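Local coordinates for putative enoyl-CoA hydratase/isomerase (Bordetella parapertussis, PDB 3ISA) that belongs to the crotonase family and probably acts on acyl-CoA thioesters as an enoyl-CoA hydratase or isomerase, at the interface of chains A and B and the interface of chains A and C. Numbering follows the deposited sequence. Chains: chain A/B/C, Putative enoyl-CoA hydratase/isomerase.

Contact 1: the interface of chains A and B. Residues chain A 82, 85-86, 89, 221; chain B 81, 225-226, 229-230.
A:Leu221 and B:Arg226 meet where the CD2 methyl of the leucine lies against the arginine CG at 3.5 Å and also covers one face of its guanidinium, 3.7 Å above the plane and toward the rim. B:Arg226 keeps its chain extended from CG to NE, so that CG and the guanidinium both lie beside that methyl. The A:Met89 chain bends at its last torsion (chi3 71°) and swings CE over the same arginine CG at 3.9 Å, where it also touches the amide NE2 of B:Gln230. Alongside, the B:Ala229 methyl fits between two helix 77-95 side chains, 3.7 Å from A:Val85 CG1 and 3.7 Å from A:Leu82 CD1, while B:Leu81 CD2 presses on the backbone CA of A:Leu82. This apolar core contrasts with a looser, wetter side. There A:Arg86 and B:Gln230 are joined through a water, which lies in the guanidinium plane 3.0 Å from A:Arg86 NH1 and 2.6 Å from B:Gln230 OE1. Within chain B, B:Gln230 NE2 donates to the carbonyl B:Arg226 O, approaching from above the carbonyl plane, and this helps fix the amide. Repeated about a two-fold, the patch helps join chains A and B in the deposited hexamer.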
# COMPACT_ATOMS: atom_id res chain seq x y z
N LEU A 82 24.57 12.67 10.45
CA LEU A 82 25.08 12.48 9.09
C LEU A 82 25.76 11.14 8.87
O LEU A 82 25.44 10.44 7.89
CB LEU A 82 26.02 13.61 8.68
CG LEU A 82 26.62 13.49 7.27
CD1 LEU A 82 25.59 13.34 6.14
CD2 LEU A 82 27.52 14.69 7.01
N VAL A 85 23.13 8.40 8.86
CA VAL A 85 22.34 8.48 7.64
C VAL A 85 23.11 7.86 6.47
O VAL A 85 22.53 7.08 5.70
CB VAL A 85 21.88 9.95 7.35
CG1 VAL A 85 21.36 10.09 5.92
CG2 VAL A 85 20.79 10.35 8.38
N ARG A 86 24.40 8.19 6.37
CA ARG A 86 25.26 7.60 5.34
C ARG A 86 25.38 6.07 5.49
O ARG A 86 25.36 5.36 4.49
CB ARG A 86 26.63 8.31 5.28
CG ARG A 86 26.56 9.79 4.80
CD ARG A 86 25.91 9.91 3.44
NE ARG A 86 26.83 9.55 2.37
CZ ARG A 86 26.52 9.49 1.07
NH1 ARG A 86 25.27 9.77 0.66
NH2 ARG A 86 27.46 9.17 0.20
N MET A 89 22.14 4.64 4.19
CA MET A 89 22.17 4.73 2.73
C MET A 89 23.05 3.62 2.14
O MET A 89 22.64 2.97 1.16
CB MET A 89 22.58 6.16 2.24
CG MET A 89 21.55 7.28 2.61
SD MET A 89 21.98 9.01 2.20
CE MET A 89 21.83 8.96 0.44
N LEU A 221 14.78 4.57 6.43
CA LEU A 221 15.58 5.79 6.54
C LEU A 221 14.90 6.83 7.46
O LEU A 221 15.58 7.46 8.28
CB LEU A 221 15.92 6.38 5.16
CG LEU A 221 16.88 7.58 5.23
CD1 LEU A 221 18.19 7.23 5.97
CD2 LEU A 221 17.16 8.11 3.85
N LEU B 81 22.38 19.16 8.03
CA LEU B 81 21.45 18.04 7.89
C LEU B 81 20.50 17.97 9.10
O LEU B 81 19.28 17.88 8.92
CB LEU B 81 22.19 16.70 7.77
CG LEU B 81 21.28 15.47 7.79
CD1 LEU B 81 20.30 15.46 6.60
CD2 LEU B 81 22.09 14.19 7.83
N ALA B 225 16.18 13.65 3.95
CA ALA B 225 17.46 13.19 4.48
C ALA B 225 18.45 12.83 3.36
O ALA B 225 19.60 13.27 3.40
CB ALA B 225 17.28 12.02 5.44
N ARG B 226 18.01 12.07 2.36
CA ARG B 226 18.88 11.76 1.21
C ARG B 226 19.37 13.03 0.51
O ARG B 226 20.54 13.15 0.17
CB ARG B 226 18.19 10.83 0.20
CG ARG B 226 17.99 9.41 0.72
CD ARG B 226 17.56 8.42 -0.37
NE ARG B 226 17.04 7.19 0.23
CZ ARG B 226 15.73 6.94 0.40
NH1 ARG B 226 14.84 7.84 0.00
NH2 ARG B 226 15.33 5.79 0.96
N ALA B 229 21.97 14.86 2.73
CA ALA B 229 23.14 14.07 3.14
C ALA B 229 24.11 13.78 1.98
O ALA B 229 25.11 13.10 2.17
CB ALA B 229 22.72 12.77 3.82
N GLN B 230 23.79 14.26 0.78
CA GLN B 230 24.67 14.02 -0.36
C GLN B 230 25.99 14.75 -0.14
O GLN B 230 25.98 15.95 0.23
CB GLN B 230 24.04 14.53 -1.66
CG GLN B 230 22.74 13.86 -2.06
CD GLN B 230 22.88 12.38 -2.36
OE1 GLN B 230 23.89 11.95 -2.90
NE2 GLN B 230 21.86 11.60 -2.02
O HOH W 1 24.62 9.50 -2.23

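Contact 2: the interface of chains A and C. Residues chain A 144, 156-157, 160-161; chain C 100, 121-122, 208-209, 212.
A:Leu157, on helix 153-160, touches C:Lys121 and C:Leu100 with its CD2 branch and C:His209 with its CD1 branch. Its CG stands anti to the backbone N (chi1 -178°), sending the two methyls outward. CD2 reaches the CB of C:Lys121 at 3.6 Å, the two side chains crossing at about a right angle, and also meets C:Leu100 CD1 at 3.9 Å. CD1 meets the imidazole of C:His209 at its CD2–NE2 side, 3.9 Å from CD2, with the side chains set obliquely. The backbone N of C:Leu100 lies at the edge of that ring, in its plane. C:Leu212 divides its branches: CD1 rests by A:Leu157 CA, while CD2 lies 3.8 Å from the A:Ala156 methyl and also near A:Thr144. C:Leu208, with CG anti to its backbone N (chi1 175°) as in A:Leu157, splits its branches too. Its CD1 touches A:Thr144 CG2 at 3.6 Å, and its CD2 lies over the bare backbone of A:Gly161, 3.5 Å from CA. A:Thr144 thus turns its methyl to both leucines, crossing C:Leu212 nearly perpendicularly. This largely hydrophobic patch seats helix 202-212 of chain C against chain A, probably helping to hold together the crotonase-type oligomer.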
# COMPACT_ATOMS: atom_id res chain seq x y z
N THR A 144 16.42 -2.42 11.75
CA THR A 144 15.32 -3.12 12.43
C THR A 144 14.41 -3.95 11.51
O THR A 144 14.26 -5.16 11.71
CB THR A 144 14.50 -2.11 13.29
OG1 THR A 144 15.40 -1.25 14.00
CG2 THR A 144 13.59 -2.88 14.28
N ALA A 156 13.10 -11.47 16.08
CA ALA A 156 13.61 -10.09 16.07
C ALA A 156 13.32 -9.40 17.40
O ALA A 156 14.21 -8.76 17.96
CB ALA A 156 12.99 -9.28 14.93
N LEU A 157 12.10 -9.56 17.90
CA LEU A 157 11.74 -9.01 19.22
C LEU A 157 12.56 -9.65 20.35
O LEU A 157 13.05 -8.93 21.20
CB LEU A 157 10.24 -9.15 19.51
CG LEU A 157 9.77 -8.57 20.86
CD1 LEU A 157 10.05 -7.07 20.96
CD2 LEU A 157 8.29 -8.84 21.06
N LEU A 160 16.15 -7.98 19.59
CA LEU A 160 16.23 -6.52 19.58
C LEU A 160 15.61 -5.91 20.84
O LEU A 160 16.14 -4.94 21.39
CB LEU A 160 15.63 -5.93 18.30
CG LEU A 160 16.34 -6.31 16.99
CD1 LEU A 160 15.61 -5.67 15.82
CD2 LEU A 160 17.81 -5.87 17.03
N GLY A 161 14.51 -6.52 21.31
CA GLY A 161 13.77 -6.04 22.49
C GLY A 161 14.59 -5.91 23.76
O GLY A 161 14.27 -5.09 24.63
N LEU C 100 5.68 -4.72 26.31
CA LEU C 100 5.86 -6.14 26.00
C LEU C 100 4.63 -6.86 26.59
O LEU C 100 4.10 -6.46 27.63
CB LEU C 100 7.13 -6.70 26.64
CG LEU C 100 7.43 -8.19 26.43
CD1 LEU C 100 7.52 -8.51 24.91
CD2 LEU C 100 8.70 -8.59 27.15
N LYS C 121 2.90 -11.16 22.67
CA LYS C 121 4.16 -11.39 21.96
C LYS C 121 4.91 -12.61 22.47
O LYS C 121 5.42 -13.39 21.66
CB LYS C 121 5.05 -10.15 22.03
CG LYS C 121 4.46 -8.88 21.36
CD LYS C 121 4.35 -9.04 19.82
CE LYS C 121 3.35 -8.05 19.18
NZ LYS C 121 1.90 -8.41 19.43
N TRP C 122 5.00 -12.77 23.79
CA TRP C 122 5.60 -13.97 24.40
C TRP C 122 4.46 -14.90 24.81
O TRP C 122 3.57 -14.51 25.58
CB TRP C 122 6.47 -13.59 25.61
CG TRP C 122 7.80 -12.92 25.31
CD1 TRP C 122 8.12 -12.16 24.21
CD2 TRP C 122 8.98 -12.95 26.13
NE1 TRP C 122 9.43 -11.72 24.30
CE2 TRP C 122 9.97 -12.19 25.47
CE3 TRP C 122 9.29 -13.55 27.36
CZ2 TRP C 122 11.25 -12.01 26.00
CZ3 TRP C 122 10.57 -13.37 27.88
CH2 TRP C 122 11.52 -12.60 27.21
N LEU C 208 10.14 0.44 18.70
CA LEU C 208 10.52 -0.89 18.26
C LEU C 208 9.29 -1.76 17.95
O LEU C 208 9.25 -2.41 16.91
CB LEU C 208 11.37 -1.59 19.34
CG LEU C 208 11.72 -3.04 19.01
CD1 LEU C 208 12.57 -3.15 17.73
CD2 LEU C 208 12.43 -3.70 20.18
N HIS C 209 8.31 -1.76 18.86
CA HIS C 209 7.08 -2.54 18.65
C HIS C 209 6.32 -2.09 17.41
O HIS C 209 5.85 -2.94 16.63
CB HIS C 209 6.15 -2.50 19.87
CG HIS C 209 6.73 -3.15 21.09
ND1 HIS C 209 6.10 -3.12 22.31
CD2 HIS C 209 7.88 -3.84 21.27
CE1 HIS C 209 6.85 -3.76 23.19
NE2 HIS C 209 7.94 -4.19 22.59
N LEU C 212 8.31 -3.26 14.26
CA LEU C 212 8.22 -4.70 14.02
C LEU C 212 6.87 -5.23 13.52
O LEU C 212 6.83 -6.23 12.80
CB LEU C 212 8.63 -5.49 15.28
CG LEU C 212 10.11 -5.42 15.70
CD1 LEU C 212 10.31 -6.13 17.03
CD2 LEU C 212 11.05 -5.98 14.63

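Contact 3: the interface of chains A and C. Residues chain A 136-137, 139, 160-161, 163; chain C 199-200, 204.
A:Lys137 reaches C:Ala199 across a subunit contact of this crotonase-family protein, in which the 3-10 helix 135-138 of chain A meets the loop before helix 202-212 of chain C and the first part of that helix. The polar link is a hydrogen bond from the amino group, A:Lys137 NZ, to the backbone carbonyl C:Ala199 O at 2.8 Å. The nitrogen lies in the carbonyl plane, on a lone pair, with a C=O...N angle of 132°. Bends at chi2 (-58°) and chi3 (-92°) curl the lysine chain toward this oxygen, bringing the methylene CD within 3.4 Å of it as well.

Apolar contacts centre on C:Leu200, whose side chain enters between A:Leu136 and A:Gly161. Its CD2 meets A:Leu136 CB at 3.8 Å and lies 4.0 Å from A:Lys137 CD, the lysine and leucine side chains crossing at about a right angle. Farther along, the A:Leu136 CD2 methyl abuts C:Thr204 CG2 at 3.6 Å; these two side chains approach each other at a slant.

Carbon atoms also pack against backbone carbonyls. C:Leu200 CG faces A:Gly161 O at 3.5 Å, and its CD1 touches the same oxygen. The methyl of C:Thr204, anti to its own backbone N, lies 3.4 Å from A:Leu136 O, while the hydroxyl OG1 is turned toward the A:Gly139 CA in a van der Waals contact.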
# COMPACT_ATOMS: atom_id res chain seq x y z
N LEU A 136 19.57 0.25 20.17
CA LEU A 136 18.30 0.61 20.82
C LEU A 136 18.48 1.04 22.28
O LEU A 136 17.69 1.85 22.76
CB LEU A 136 17.25 -0.51 20.69
CG LEU A 136 16.67 -0.74 19.28
CD1 LEU A 136 16.12 -2.15 19.15
CD2 LEU A 136 15.60 0.33 18.88
N LYS A 137 19.54 0.54 22.96
CA LYS A 137 19.98 1.05 24.28
C LYS A 137 20.17 2.57 24.32
O LYS A 137 19.87 3.21 25.33
CB LYS A 137 21.24 0.36 24.81
CG LYS A 137 21.12 -1.12 25.04
CD LYS A 137 20.02 -1.49 26.00
CE LYS A 137 20.53 -1.57 27.41
NZ LYS A 137 19.66 -2.41 28.31
N GLY A 139 18.62 4.47 21.85
CA GLY A 139 17.51 4.98 21.04
C GLY A 139 17.65 4.89 19.52
O GLY A 139 16.77 5.34 18.80
N LEU A 160 16.15 -7.98 19.59
CA LEU A 160 16.23 -6.52 19.58
C LEU A 160 15.61 -5.91 20.84
O LEU A 160 16.14 -4.94 21.39
CB LEU A 160 15.63 -5.93 18.30
CG LEU A 160 16.34 -6.31 16.99
CD1 LEU A 160 15.61 -5.67 15.82
CD2 LEU A 160 17.81 -5.87 17.03
N GLY A 161 14.51 -6.52 21.31
CA GLY A 161 13.77 -6.04 22.49
C GLY A 161 14.59 -5.91 23.76
O GLY A 161 14.27 -5.09 24.63
N ALA A 163 18.06 -5.75 23.23
CA ALA A 163 19.33 -5.36 22.59
C ALA A 163 20.47 -6.32 22.96
O ALA A 163 21.55 -5.90 23.39
CB ALA A 163 19.69 -3.91 22.92
N ALA C 199 14.53 -3.50 29.38
CA ALA C 199 15.86 -3.35 28.81
C ALA C 199 15.97 -2.08 27.95
O ALA C 199 17.07 -1.58 27.72
CB ALA C 199 16.24 -4.59 28.01
N LEU C 200 14.83 -1.55 27.49
CA LEU C 200 14.80 -0.32 26.72
C LEU C 200 13.90 0.71 27.39
O LEU C 200 13.01 0.35 28.16
CB LEU C 200 14.27 -0.59 25.31
CG LEU C 200 14.94 -1.68 24.46
CD1 LEU C 200 14.21 -1.78 23.09
CD2 LEU C 200 16.45 -1.37 24.30
N THR C 204 11.56 4.15 23.23
CA THR C 204 12.28 3.28 22.30
C THR C 204 11.57 1.94 22.17
O THR C 204 11.46 1.38 21.07
CB THR C 204 13.77 3.11 22.70
OG1 THR C 204 14.40 4.39 22.74
CG2 THR C 204 14.53 2.24 21.70

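Contacts 2 and 3 belong to one A–C interface: their C-alpha centres lie about 9 Å apart, and A:Leu160 and A:Gly161, where helix 153-160 ends, take part in both. Helix 202-212 of chain C also runs through both, giving C:Thr204 to contact 3 and residues farther along to contact 2. Contact 1 faces a different neighbour, chain B, with its C-alpha centre about 26 Å from contact 2 and 23 Å from contact 3. Chain A therefore meets its two neighbours through separate surfaces, one two-fold and one not an exact two-fold, a combination consistent with the deposited six-chain assembly.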